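Side-chain contacts in flavodoxin (Bacteroides uniformis, PDB 4J8P), which binds flavin mononucleotide in a flavodoxin-like fold and probably serves in electron transfer or a related redox reaction: residues 126-129 and 130-133; 132-136 and 137-141. All coordinates share one frame; numbering follows the deposited sequence.

The two interactions follow one another along the chain and share Thr132 and Asn133, with centres about 7 Å apart. Interaction 1 lies within helix 124-133; interaction 2 carries the chain from the end of that helix, round a turn, into strand 138-144, an outermost strand of the five-stranded parallel sheet. Together they span the second half of a right-handed beta-alpha-beta unit that begins with strand 111-117. Trp139 joins them: its NE1 lies 3.5 Å from Gln131 CA, and its CZ2 packs by Leu130 O. Through these contacts the helix packs on the edge strand. Both interactions lie on the same side of the chain's centre, and the side chain of Ala126, at the start of interaction 1, is about 9 Å from the bound flavin mononucleotide.

Interaction 1 (126-129 and 130-133); sequences AEKE and LQTN
Residues 126-133 form a regular alpha-helical run in which the amides of Leu130, Gln131, Thr132 and Asn133 bond to the carbonyls of Ala126, Glu127, Lys128 and Glu129, the straightest being Gln131 N to Glu127 O (2.9 Å, 166°). Gln131 is the side chain that draws two neighbours together. Its amide is split between them: OE1 accepts from Lys128 NZ at 2.8 Å, the ammonium lying in the carbonyl plane on a lone pair, while NE2 donates a hydrogen bond to a water (2.9 Å) that in turn donates to Glu127 OE2 (2.7 Å). This probably favours the present orientation of the amide over the flipped one. Lys128 leaves the backbone with CG anti to its N (chi1 -166°), then bends at chi2 and chi3, which curls the chain round and brings NZ to Gln131 OE1. Glu127 runs extended, and its CG comes within 3.5 Å of Gln131 NE2, the carboxylate and amide planes turned 45° apart. Its OE2 also takes the backbone N-H of Gly142, tying the helix to strand 138-144. One turn on from Lys128, Thr132 OG1 donates back to Lys128 O at 2.8 Å, from above the carbonyl plane and on the face opposite to Thr132 N, so one oxygen is gripped by two donors. Leu130, by contrast, is buried; its side chain packs against Phe87, Ile98, Ile102 and Trp139, with Ala126 beside Phe87 as well. An apolar inner face and a polar outer face make this an amphipathic helix, the connecting helix of a beta-alpha-beta unit in the flavodoxin fold.

Interaction 2 (132-136 and 137-141); sequences TNYPG and INWGK. With SO4 (sulfate ion), chain J.
Tyr134 O meets two donors, the indole NE1 of Trp139 at 2.9 Å and the backbone N of Ile137 at 3.2 Å, which reach it from opposite faces of its carbonyl plane. The oxygen lies close to the plane of the indole, at the ring edge, and the N-H points to it at 155°. Trp139 CG lies anti to the carbonyl carbon (chi1 -68°), and the ring, turned by chi2 of 98°, brings NE1 to Tyr134 O. Around this polar centre the apolar atoms close up: Tyr134 CB touches Ile137 CD1 at 3.9 Å and Trp139 CZ2 at 4.0 Å, and Ile137 CG2 sits over one face of the indole, offset toward its rim. Asn133 ND2 lies 3.2 Å above the plane of the phenol ring, offset toward its rim. The bond from Ile137 closes a type I beta turn over Tyr134 to Ile137, the reversal that takes the chain from helix 124-133 into edge strand 138-144 of the five-stranded parallel sheet of the flavodoxin-like fold; Asn138 then centres an inverse gamma turn. A leucine in place of Trp139 would remove the indole N-H, and would probably leave Tyr134 O held, of these two donors, by Ile137 N and open a gap beside Tyr134 CB. Further out, Ile102 packs against Tyr134, Ile137 and Trp139, while Tyr134 OH bonds to Glu103 and Asn99. In strand 111-117, Val112 pairs through its backbone with Asn138 and Gly140 and also touches the side chains of Ile137 and Trp139.

Interaction 1 (126-129 and 130-133)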
loop_
_atom_site.group_PDB
_atom_site.type_symbol
_atom_site.label_atom_id
_atom_site.label_comp_id
_atom_site.label_asym_id
_atom_site.label_seq_id
_atom_site.Cartn_x
_atom_site.Cartn_y
_atom_site.Cartn_z
ATOM N N ALA A 126 2.930 -0.017 10.966
ATOM C CA ALA A 126 3.209 -0.270 9.549
ATOM C C ALA A 126 3.828 0.961 8.901
ATOM O O ALA A 126 4.848 0.894 8.210
ATOM C CB ALA A 126 1.917 -0.630 8.843
ATOM N N GLU A 127 3.218 2.116 9.184
ATOM C CA GLU A 127 3.736 3.370 8.668
ATOM C C GLU A 127 5.154 3.663 9.221
ATOM O O GLU A 127 6.046 4.101 8.477
ATOM C CB GLU A 127 2.750 4.462 9.122
ATOM C CG GLU A 127 3.253 5.859 8.920
ATOM C CD GLU A 127 2.197 6.889 9.267
ATOM O OE1 GLU A 127 1.628 6.859 10.385
ATOM O OE2 GLU A 127 2.010 7.795 8.432
ATOM N N LYS A 128 5.356 3.507 10.546
ATOM C CA LYS A 128 6.680 3.805 11.107
ATOM C C LYS A 128 7.765 2.902 10.497
ATOM O O LYS A 128 8.868 3.369 10.212
ATOM C CB LYS A 128 6.636 3.628 12.625
ATOM C CG LYS A 128 7.868 4.241 13.332
ATOM C CD LYS A 128 8.053 5.784 13.095
ATOM C CE LYS A 128 6.824 6.624 13.384
ATOM N NZ LYS A 128 6.998 8.048 12.912
ATOM N N GLU A 129 7.460 1.602 10.311
ATOM C CA GLU A 129 8.458 0.715 9.711
ATOM C C GLU A 129 8.780 1.153 8.277
ATOM O O GLU A 129 9.948 1.131 7.898
ATOM C CB GLU A 129 7.980 -0.739 9.739
ATOM C CG GLU A 129 8.054 -1.326 11.134
ATOM C CD GLU A 129 9.399 -1.922 11.505
ATOM O OE1 GLU A 129 10.321 -1.928 10.656
ATOM O OE2 GLU A 129 9.508 -2.439 12.638
ATOM N N LEU A 130 7.762 1.605 7.495
ATOM C CA LEU A 130 8.069 2.080 6.137
ATOM C C LEU A 130 8.945 3.328 6.189
ATOM O O LEU A 130 9.899 3.445 5.406
ATOM C CB LEU A 130 6.779 2.375 5.365
ATOM C CG LEU A 130 5.945 1.155 4.938
ATOM C CD1 LEU A 130 4.617 1.647 4.343
ATOM C CD2 LEU A 130 6.668 0.324 3.849
ATOM N N GLN A 131 8.612 4.288 7.083
ATOM C CA GLN A 131 9.426 5.506 7.160
ATOM C C GLN A 131 10.881 5.176 7.518
ATOM O O GLN A 131 11.811 5.792 6.996
ATOM C CB GLN A 131 8.864 6.436 8.243
ATOM C CG GLN A 131 7.470 6.994 7.909
ATOM C CD GLN A 131 6.868 7.699 9.113
ATOM O OE1 GLN A 131 7.461 7.730 10.198
ATOM N NE2 GLN A 131 5.710 8.325 8.944
ATOM N N THR A 132 11.057 4.262 8.486
ATOM C CA THR A 132 12.395 3.917 9.004
ATOM C C THR A 132 13.209 3.168 7.918
ATOM O O THR A 132 14.424 3.373 7.794
ATOM C CB THR A 132 12.236 3.091 10.313
ATOM O OG1 THR A 132 11.452 3.842 11.253
ATOM C CG2 THR A 132 13.605 2.737 10.974
ATOM N N ASN A 133 12.548 2.319 7.131
ATOM C CA ASN A 133 13.272 1.555 6.114
ATOM C C ASN A 133 13.593 2.384 4.887
ATOM O O ASN A 133 14.572 2.073 4.183
ATOM C CB ASN A 133 12.472 0.333 5.708
ATOM C CG ASN A 133 13.396 -0.724 5.165
ATOM O OD1 ASN A 133 14.350 -1.138 5.831
ATOM N ND2 ASN A 133 13.220 -1.086 3.910
HETATM O O HOH W 1 3.949 8.247 6.603
#

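Interaction 2 (132-136 and 137-141)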
loop_
_atom_site.group_PDB
_atom_site.type_symbol
_atom_site.label_atom_id
_atom_site.label_comp_id
_atom_site.label_asym_id
_atom_site.label_seq_id
_atom_site.Cartn_x
_atom_site.Cartn_y
_atom_site.Cartn_z
ATOM N N THR A 132 11.057 4.262 8.486
ATOM C CA THR A 132 12.395 3.917 9.004
ATOM C C THR A 132 13.209 3.168 7.918
ATOM O O THR A 132 14.424 3.373 7.794
ATOM C CB THR A 132 12.236 3.091 10.313
ATOM O OG1 THR A 132 11.452 3.842 11.253
ATOM C CG2 THR A 132 13.605 2.737 10.974
ATOM N N ASN A 133 12.548 2.319 7.131
ATOM C CA ASN A 133 13.272 1.555 6.114
ATOM C C ASN A 133 13.593 2.384 4.887
ATOM O O ASN A 133 14.572 2.073 4.183
ATOM C CB ASN A 133 12.472 0.333 5.708
ATOM C CG ASN A 133 13.396 -0.724 5.165
ATOM O OD1 ASN A 133 14.350 -1.138 5.831
ATOM N ND2 ASN A 133 13.220 -1.086 3.910
ATOM N N TYR A 134 12.786 3.458 4.630
ATOM C CA TYR A 134 12.964 4.300 3.429
ATOM C C TYR A 134 13.069 5.763 3.841
ATOM O O TYR A 134 12.168 6.566 3.548
ATOM C CB TYR A 134 11.805 4.085 2.446
ATOM C CG TYR A 134 11.636 2.627 2.088
ATOM C CD1 TYR A 134 12.604 1.956 1.347
ATOM C CD2 TYR A 134 10.535 1.907 2.531
ATOM C CE1 TYR A 134 12.473 0.605 1.048
ATOM C CE2 TYR A 134 10.390 0.550 2.236
ATOM C CZ TYR A 134 11.359 -0.093 1.481
ATOM O OH TYR A 134 11.239 -1.435 1.205
ATOM N N PRO A 135 14.181 6.136 4.508
ATOM C CA PRO A 135 14.280 7.500 5.049
ATOM C C PRO A 135 14.520 8.590 4.000
ATOM O O PRO A 135 14.488 9.770 4.356
ATOM C CB PRO A 135 15.459 7.403 6.034
ATOM C CG PRO A 135 16.306 6.300 5.504
ATOM C CD PRO A 135 15.345 5.307 4.905
ATOM N N GLY A 136 14.755 8.194 2.752
ATOM C CA GLY A 136 14.965 9.115 1.644
ATOM C C GLY A 136 13.666 9.591 1.021
ATOM O O GLY A 136 13.680 10.498 0.188
ATOM N N ILE A 137 12.536 8.969 1.391
ATOM C CA ILE A 137 11.251 9.343 0.801
ATOM C C ILE A 137 10.580 10.434 1.644
ATOM O O ILE A 137 10.707 10.434 2.869
ATOM C CB ILE A 137 10.385 8.069 0.710
ATOM C CG1 ILE A 137 10.913 7.217 -0.470
ATOM C CG2 ILE A 137 8.895 8.370 0.565
ATOM C CD1 ILE A 137 10.205 5.839 -0.588
ATOM N N ASN A 138 9.866 11.351 0.974
ATOM C CA ASN A 138 9.153 12.435 1.675
ATOM C C ASN A 138 7.818 11.887 2.155
ATOM O O ASN A 138 6.785 12.121 1.533
ATOM C CB ASN A 138 8.954 13.639 0.754
ATOM C CG ASN A 138 10.244 14.166 0.154
ATOM O OD1 ASN A 138 11.316 14.100 0.775
ATOM N ND2 ASN A 138 10.143 14.831 -1.002
ATOM N N TRP A 139 7.839 11.166 3.278
ATOM C CA TRP A 139 6.616 10.583 3.811
ATOM C C TRP A 139 5.632 11.638 4.300
ATOM O O TRP A 139 6.003 12.520 5.105
ATOM C CB TRP A 139 6.947 9.622 4.973
ATOM C CG TRP A 139 7.682 8.410 4.501
ATOM C CD1 TRP A 139 9.029 8.190 4.541
ATOM C CD2 TRP A 139 7.108 7.283 3.834
ATOM N NE1 TRP A 139 9.324 6.975 3.966
ATOM C CE2 TRP A 139 8.171 6.407 3.498
ATOM C CE3 TRP A 139 5.797 6.927 3.470
ATOM C CZ2 TRP A 139 7.952 5.162 2.884
ATOM C CZ3 TRP A 139 5.585 5.719 2.828
ATOM C CH2 TRP A 139 6.660 4.854 2.516
ATOM N N GLY A 140 4.370 11.487 3.846
ATOM C CA GLY A 140 3.240 12.284 4.332
ATOM C C GLY A 140 2.475 11.435 5.345
ATOM O O GLY A 140 2.487 10.195 5.272
ATOM N N LYS A 141 1.793 12.100 6.317
ATOM C CA LYS A 141 1.055 11.365 7.358
ATOM C C LYS A 141 0.008 10.414 6.747
ATOM O O LYS A 141 -0.827 10.830 5.932
ATOM C CB LYS A 141 0.397 12.353 8.330
ATOM C CG LYS A 141 -0.341 11.677 9.487
ATOM C CD LYS A 141 -0.944 12.737 10.429
ATOM C CE LYS A 141 -1.704 12.110 11.581
ATOM N NZ LYS A 141 -2.247 13.127 12.531
HETATM S S SO4 J . -3.420 11.119 14.959
HETATM O O1 SO4 J . -2.082 11.675 15.100
HETATM O O2 SO4 J . -4.276 12.090 14.272
HETATM O O3 SO4 J . -3.345 9.876 14.175
HETATM O O4 SO4 J . -3.992 10.828 16.279
#